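Local coordinates for Dps-like ferritin (Halobacterium salinarum, PDB 1MOJ), which probably protects DNA from oxidative damage by oxidising ferrous iron with hydrogen peroxide and storing it as ferric mineral inside a hollow shell of twelve subunits, at residues A36-V41 with E80-V85; N40-Y45 with T73-A78; E135-A140 with M151-L156. One frame throughout, in Å; residues are numbered along the deposited sequence.

Interaction 1: residues A36-V41 with E80-V85. With FE (Fe (III) ion), chain E.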
# COMPACT_ATOMS: atom_id res chain seq x y z
N ALA A 36 38.35 -5.33 2.04
CA ALA A 36 38.98 -4.05 1.78
C ALA A 36 37.89 -3.06 1.38
O ALA A 36 37.87 -1.92 1.83
CB ALA A 36 40.01 -4.19 0.67
N ASP A 37 36.98 -3.51 0.51
CA ASP A 37 35.87 -2.68 0.04
C ASP A 37 34.95 -2.33 1.19
O ASP A 37 34.53 -1.19 1.33
CB ASP A 37 35.07 -3.40 -1.06
CG ASP A 37 35.79 -3.39 -2.41
OD1 ASP A 37 36.81 -2.68 -2.53
OD2 ASP A 37 35.32 -4.08 -3.36
N LEU A 38 34.66 -3.32 2.03
CA LEU A 38 33.80 -3.12 3.19
C LEU A 38 34.31 -1.99 4.08
O LEU A 38 33.54 -1.10 4.49
CB LEU A 38 33.70 -4.41 4.00
CG LEU A 38 33.01 -4.37 5.36
CD1 LEU A 38 31.61 -3.75 5.21
CD2 LEU A 38 32.91 -5.79 5.94
N ALA A 39 35.61 -2.02 4.39
CA ALA A 39 36.21 -1.00 5.24
C ALA A 39 36.01 0.38 4.64
O ALA A 39 35.61 1.31 5.34
CB ALA A 39 37.71 -1.28 5.43
N ASN A 40 36.28 0.52 3.34
CA ASN A 40 36.13 1.80 2.67
C ASN A 40 34.69 2.24 2.59
O ASN A 40 34.39 3.42 2.78
CB ASN A 40 36.72 1.75 1.26
CG ASN A 40 38.24 1.69 1.27
OD1 ASN A 40 38.88 2.29 2.14
ND2 ASN A 40 38.81 0.99 0.31
N VAL A 41 33.80 1.29 2.31
CA VAL A 41 32.38 1.61 2.19
C VAL A 41 31.81 2.09 3.51
O VAL A 41 30.98 3.00 3.54
CB VAL A 41 31.57 0.41 1.66
CG1 VAL A 41 30.08 0.72 1.70
CG2 VAL A 41 31.97 0.11 0.22
N GLU A 80 25.93 -6.05 2.21
CA GLU A 80 26.08 -7.06 1.17
C GLU A 80 27.50 -7.62 1.19
O GLU A 80 27.71 -8.83 1.21
CB GLU A 80 25.83 -6.44 -0.20
CG GLU A 80 24.38 -6.07 -0.48
CD GLU A 80 23.52 -7.29 -0.71
OE1 GLU A 80 22.48 -7.16 -1.38
OE2 GLU A 80 23.88 -8.38 -0.21
N LEU A 81 28.47 -6.71 1.16
CA LEU A 81 29.89 -7.08 1.18
C LEU A 81 30.24 -7.95 2.40
O LEU A 81 30.86 -9.01 2.26
CB LEU A 81 30.75 -5.80 1.22
CG LEU A 81 31.44 -5.21 -0.02
CD1 LEU A 81 30.78 -5.63 -1.29
CD2 LEU A 81 31.46 -3.69 0.13
N ALA A 82 29.84 -7.49 3.58
CA ALA A 82 30.11 -8.19 4.83
C ALA A 82 29.49 -9.58 4.84
O ALA A 82 30.12 -10.56 5.25
CB ALA A 82 29.58 -7.37 6.01
N GLU A 83 28.24 -9.68 4.40
CA GLU A 83 27.57 -10.97 4.38
C GLU A 83 28.18 -11.90 3.35
O GLU A 83 28.20 -13.12 3.56
CB GLU A 83 26.08 -10.78 4.14
CG GLU A 83 25.39 -10.15 5.34
CD GLU A 83 23.89 -10.03 5.21
OE1 GLU A 83 23.25 -9.56 6.16
OE2 GLU A 83 23.34 -10.41 4.16
N ARG A 84 28.68 -11.36 2.25
CA ARG A 84 29.31 -12.21 1.23
C ARG A 84 30.62 -12.73 1.80
O ARG A 84 31.00 -13.88 1.57
CB ARG A 84 29.56 -11.42 -0.06
CG ARG A 84 29.98 -12.30 -1.24
CD ARG A 84 29.02 -13.47 -1.44
NE ARG A 84 29.39 -14.32 -2.57
CZ ARG A 84 28.79 -15.47 -2.87
NH1 ARG A 84 27.78 -15.91 -2.13
NH2 ARG A 84 29.19 -16.17 -3.94
N VAL A 85 31.32 -11.88 2.55
CA VAL A 85 32.58 -12.29 3.18
C VAL A 85 32.27 -13.45 4.12
O VAL A 85 32.92 -14.50 4.10
CB VAL A 85 33.22 -11.13 3.98
CG1 VAL A 85 34.32 -11.66 4.89
CG2 VAL A 85 33.80 -10.09 3.02
FE FE E . 22.17 -7.95 6.49
O HOH W 1 20.30 -8.89 5.93
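Leu38 and Leu81 face each other where helix 24-54 passes helix 60-87, two nearly antiparallel members (153°) of the ferritin-like four-helix bundle. The contact is van der Waals packing, and the CB atoms of Leu38 and Leu81 stand 4.3 Å apart. Leu81 does most of the touching with one methyl: its CD2 lies 3.7 Å from Leu38 N, 3.8 Å from Asp37 CB and 3.8 Å from Val41 CG2, so it rests on one turn of the opposing helix. Leu38 carries its CG anti to the backbone N (chi1 172°), which brings CD2 to 3.7 Å from the CB of Ala82. Pro92 touches both Leu38 and Ala82.

The polar groups turn to other partners. Asp37 meets Leu81 through CB alone, its carboxylate being taken up by His136. Metal binding belongs to another side of helix 60-87, toward a second subunit: Glu83 shares the iron with Asp79 of its own chain and His52 of that second subunit, the ferroxidase arrangement of Dps proteins. Its side chain, extended beyond CG, places OE1 2.0 Å from the ferric ion, which also holds a water at 2.2 Å.

Interaction 2: residues N40-Y45 with T73-A78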
# COMPACT_ATOMS: atom_id res chain seq x y z
N ASN A 40 36.28 0.52 3.34
CA ASN A 40 36.13 1.80 2.67
C ASN A 40 34.69 2.24 2.59
O ASN A 40 34.39 3.42 2.78
CB ASN A 40 36.72 1.75 1.26
CG ASN A 40 38.24 1.69 1.27
OD1 ASN A 40 38.88 2.29 2.14
ND2 ASN A 40 38.81 0.99 0.31
N VAL A 41 33.80 1.29 2.31
CA VAL A 41 32.38 1.61 2.19
C VAL A 41 31.81 2.09 3.51
O VAL A 41 30.98 3.00 3.54
CB VAL A 41 31.57 0.41 1.66
CG1 VAL A 41 30.08 0.72 1.70
CG2 VAL A 41 31.97 0.11 0.22
N TYR A 42 32.25 1.49 4.62
CA TYR A 42 31.74 1.91 5.91
C TYR A 42 32.28 3.27 6.35
O TYR A 42 31.58 4.01 7.05
CB TYR A 42 31.99 0.85 6.97
CG TYR A 42 30.70 0.26 7.49
CD1 TYR A 42 30.56 -1.12 7.67
CD2 TYR A 42 29.61 1.08 7.78
CE1 TYR A 42 29.36 -1.68 8.11
CE2 TYR A 42 28.40 0.54 8.22
CZ TYR A 42 28.29 -0.84 8.38
OH TYR A 42 27.10 -1.38 8.82
N VAL A 43 33.50 3.62 5.97
CA VAL A 43 34.02 4.93 6.33
C VAL A 43 33.24 5.93 5.48
O VAL A 43 32.90 7.02 5.95
CB VAL A 43 35.54 5.10 6.06
CG1 VAL A 43 36.34 4.03 6.79
CG2 VAL A 43 35.81 5.06 4.59
N LEU A 44 32.95 5.56 4.24
CA LEU A 44 32.17 6.42 3.35
C LEU A 44 30.81 6.66 4.00
O LEU A 44 30.35 7.81 4.10
CB LEU A 44 31.96 5.74 1.99
CG LEU A 44 30.93 6.41 1.05
CD1 LEU A 44 31.40 7.79 0.65
CD2 LEU A 44 30.71 5.56 -0.18
N TYR A 45 30.18 5.58 4.43
CA TYR A 45 28.88 5.64 5.09
C TYR A 45 28.90 6.65 6.24
O TYR A 45 28.03 7.52 6.34
CB TYR A 45 28.51 4.26 5.66
CG TYR A 45 27.47 4.31 6.76
CD1 TYR A 45 26.12 4.47 6.47
CD2 TYR A 45 27.84 4.16 8.10
CE1 TYR A 45 25.16 4.50 7.49
CE2 TYR A 45 26.90 4.19 9.11
CZ TYR A 45 25.57 4.35 8.80
OH TYR A 45 24.63 4.36 9.82
N THR A 73 22.45 3.85 1.06
CA THR A 73 22.96 3.00 -0.01
C THR A 73 24.33 2.42 0.37
O THR A 73 24.57 1.23 0.19
CB THR A 73 23.08 3.80 -1.35
OG1 THR A 73 21.77 4.04 -1.87
CG2 THR A 73 23.88 3.02 -2.39
N ALA A 74 25.21 3.25 0.93
CA ALA A 74 26.53 2.80 1.33
C ALA A 74 26.42 1.74 2.41
O ALA A 74 27.17 0.76 2.43
CB ALA A 74 27.37 3.98 1.83
N GLU A 75 25.44 1.91 3.30
CA GLU A 75 25.23 0.96 4.38
C GLU A 75 24.74 -0.38 3.86
O GLU A 75 25.13 -1.44 4.37
CB GLU A 75 24.24 1.53 5.39
CG GLU A 75 24.45 0.99 6.79
CD GLU A 75 23.26 0.19 7.29
OE1 GLU A 75 22.85 -0.78 6.61
OE2 GLU A 75 22.74 0.55 8.37
N GLU A 76 23.89 -0.34 2.84
CA GLU A 76 23.38 -1.57 2.26
C GLU A 76 24.48 -2.30 1.50
O GLU A 76 24.56 -3.53 1.52
CB GLU A 76 22.21 -1.25 1.33
CG GLU A 76 20.97 -0.79 2.08
CD GLU A 76 19.77 -0.59 1.17
OE1 GLU A 76 19.63 -1.36 0.20
OE2 GLU A 76 18.97 0.33 1.44
N VAL A 77 25.33 -1.53 0.82
CA VAL A 77 26.43 -2.14 0.07
C VAL A 77 27.37 -2.83 1.06
O VAL A 77 27.81 -3.96 0.83
CB VAL A 77 27.22 -1.08 -0.75
CG1 VAL A 77 28.50 -1.69 -1.30
CG2 VAL A 77 26.35 -0.57 -1.89
N ALA A 78 27.64 -2.16 2.18
CA ALA A 78 28.53 -2.72 3.20
C ALA A 78 27.94 -4.02 3.74
O ALA A 78 28.65 -5.00 3.95
CB ALA A 78 28.72 -1.72 4.34
O HOH W 2 25.47 -2.91 6.76
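The Tyr42 ring has the Ala78 methyl over one face, a CH-pi contact with CB 4.0 Å from the ring centroid and 17° off the normal, while CD2 of Tyr45 lies at its edge, in plane. Over one face of Tyr45 comes CG of Glu75, 4.0 Å from the centroid, and the backbone O of Tyr42 sits at that ring's edge. Glu75 runs alongside Tyr45, pointing the same way, but its chain bends at chi2 (-117°), and the carboxylate plane stands 60° from the ring. Ala74 CB packs on Tyr45 CB at 4.0 Å, and Val41 CG1 fits among Ala74, Val77 and Ala78.

A water joins the helices, 3.0 Å from Tyr42 OH and donating to Glu75 O at 2.8 Å. Tyr45 OH bonds to Tyr42 OH and Glu75 OE2 of a second subunit, and the reciprocal bonds form too. A leucine in place of Tyr45 would probably leave Tyr42 and Glu75 of the second subunit without their hydroxyl mate and strip Glu75 CG of its ring. This is the interior of a ferritin-like bundle, at a subunit interface of the Dps shell, beside a glutamate involved in iron nucleation.

Interaction 3: residues E135-A140 with M151-L156. With FE (Fe (III) ion), chain F.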
# COMPACT_ATOMS: atom_id res chain seq x y z
N GLU A 135 37.92 -3.55 -10.33
CA GLU A 135 38.97 -4.56 -10.31
C GLU A 135 38.49 -5.83 -9.62
O GLU A 135 38.78 -6.94 -10.06
CB GLU A 135 40.21 -4.02 -9.60
CG GLU A 135 40.86 -2.87 -10.35
CD GLU A 135 42.02 -2.24 -9.59
OE1 GLU A 135 42.73 -1.38 -10.18
OE2 GLU A 135 42.24 -2.60 -8.40
N HIS A 136 37.73 -5.65 -8.55
CA HIS A 136 37.21 -6.77 -7.78
C HIS A 136 36.16 -7.59 -8.52
O HIS A 136 36.07 -8.79 -8.32
CB HIS A 136 36.69 -6.27 -6.45
CG HIS A 136 37.76 -5.74 -5.56
ND1 HIS A 136 37.50 -4.99 -4.43
CD2 HIS A 136 39.11 -5.86 -5.63
CE1 HIS A 136 38.64 -4.68 -3.84
NE2 HIS A 136 39.64 -5.20 -4.54
N THR A 137 35.37 -6.96 -9.37
CA THR A 137 34.37 -7.72 -10.11
C THR A 137 35.11 -8.61 -11.13
O THR A 137 34.70 -9.75 -11.37
CB THR A 137 33.37 -6.80 -10.85
OG1 THR A 137 34.04 -6.09 -11.89
CG2 THR A 137 32.78 -5.78 -9.90
N GLU A 138 36.20 -8.11 -11.70
CA GLU A 138 36.97 -8.90 -12.67
C GLU A 138 37.63 -10.06 -11.94
O GLU A 138 37.62 -11.19 -12.43
CB GLU A 138 38.05 -8.04 -13.34
CG GLU A 138 37.49 -7.01 -14.31
CD GLU A 138 38.58 -6.19 -14.99
OE1 GLU A 138 38.24 -5.24 -15.73
OE2 GLU A 138 39.78 -6.50 -14.78
N LEU A 139 38.20 -9.77 -10.78
CA LEU A 139 38.85 -10.79 -9.98
C LEU A 139 37.86 -11.90 -9.68
O LEU A 139 38.19 -13.08 -9.79
CB LEU A 139 39.36 -10.20 -8.67
CG LEU A 139 39.87 -11.24 -7.66
CD1 LEU A 139 41.02 -12.04 -8.28
CD2 LEU A 139 40.32 -10.54 -6.39
N ALA A 140 36.64 -11.52 -9.30
CA ALA A 140 35.60 -12.51 -8.98
C ALA A 140 35.18 -13.32 -10.21
O ALA A 140 35.06 -14.54 -10.14
CB ALA A 140 34.38 -11.81 -8.36
N MET A 151 27.02 -9.27 -7.62
CA MET A 151 26.70 -8.44 -6.47
C MET A 151 27.55 -7.17 -6.47
O MET A 151 27.07 -6.11 -6.11
CB MET A 151 26.97 -9.19 -5.17
CG MET A 151 26.81 -8.31 -3.94
SD MET A 151 28.01 -8.72 -2.71
CE MET A 151 27.46 -10.36 -2.30
N LEU A 152 28.81 -7.30 -6.86
CA LEU A 152 29.69 -6.14 -6.90
C LEU A 152 29.21 -5.11 -7.93
O LEU A 152 29.24 -3.91 -7.66
CB LEU A 152 31.13 -6.58 -7.20
CG LEU A 152 31.86 -7.30 -6.05
CD1 LEU A 152 33.16 -7.90 -6.55
CD2 LEU A 152 32.14 -6.32 -4.92
N ARG A 153 28.77 -5.58 -9.10
CA ARG A 153 28.28 -4.69 -10.14
C ARG A 153 26.98 -4.01 -9.71
O ARG A 153 26.75 -2.84 -10.02
CB ARG A 153 28.01 -5.45 -11.44
CG ARG A 153 29.21 -6.13 -12.05
CD ARG A 153 28.88 -6.64 -13.44
NE ARG A 153 29.76 -7.73 -13.85
CZ ARG A 153 29.44 -9.02 -13.77
NH1 ARG A 153 28.26 -9.37 -13.30
NH2 ARG A 153 30.31 -9.94 -14.14
N GLU A 154 26.14 -4.76 -9.01
CA GLU A 154 24.86 -4.23 -8.52
C GLU A 154 25.15 -3.07 -7.58
O GLU A 154 24.46 -2.07 -7.60
CB GLU A 154 24.08 -5.31 -7.77
CG GLU A 154 23.49 -6.43 -8.63
CD GLU A 154 22.12 -6.09 -9.22
OE1 GLU A 154 21.26 -5.54 -8.49
OE2 GLU A 154 21.89 -6.40 -10.41
N GLY A 155 26.19 -3.22 -6.77
CA GLY A 155 26.54 -2.17 -5.84
C GLY A 155 27.29 -1.05 -6.54
O GLY A 155 27.11 0.13 -6.22
N LEU A 156 28.11 -1.43 -7.51
CA LEU A 156 28.89 -0.45 -8.27
C LEU A 156 27.99 0.58 -8.94
O LEU A 156 28.27 1.79 -8.93
CB LEU A 156 29.73 -1.17 -9.34
CG LEU A 156 30.54 -0.27 -10.27
CD1 LEU A 156 31.56 0.54 -9.45
CD2 LEU A 156 31.24 -1.10 -11.31
FE FE F . 19.66 -6.95 -10.98
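Thr137 and Leu152 are the closest pair, their side chains crossing obliquely with CG2 of Thr137 only 3.3 Å from Leu152 CB, tighter than usual for two carbons. Leu152 reaches on with CD1, which lies 3.5 Å from the backbone O of His136 and 3.9 Å from His136 CB, and the same CD1 just reaches Ala140 CB at 4.5 Å. The Thr137 methyl CG2 also lies near Arg153 CG, 4.2 Å away.

What sets these groups lies one shell out. Thr137 has OG1 between its backbone N and carbonyl carbon (chi1 67°); there it bonds to Arg134 O of its own helix, and CG2 is left turned toward Leu152. The His136 ring leads away from this contact, toward Asp37 of helix 24-54. Arg153 extends from CG to NE, bringing its guanidinium to a salt bridge with Glu141 of the same chain. Leu152 is backed by Leu34, which carries the packing inward to helix 24-54.

Outside this packing, Glu154 binds a ferric ion through OE2 at 2.4 Å; Glu154 of two neighbouring subunits supplies the other protein ligands, and this glutamate takes part in iron nucleation. The arrangement is that of an antiparallel helix pair (163°) in the ferritin-like bundle, placed beside a site where three Dps subunits meet.

Interactions 1 and 2 are successive parts of one seam between helices 24-54 and 60-87, sharing Asn40 and Val41, whereas interaction 3 joins helices 115-142 and 146-169. All three are buried, but interaction 2 lies nearest the middle of the chain and interaction 3 farthest out. Leucine and alanine methyls dominate interaction 1; aromatic faces and a bridging water enter interaction 2, where the seam borders a second subunit; interaction 3 is a small methyl contact flanked by charged side chains. Leu81 on Leu152 and the probable hydrogen bond between Asp37 OD2 and His136 ND1 (2.6 Å) link interactions 1 and 3. Each lies near iron, but only interactions 1 and 3 include a metal ligand.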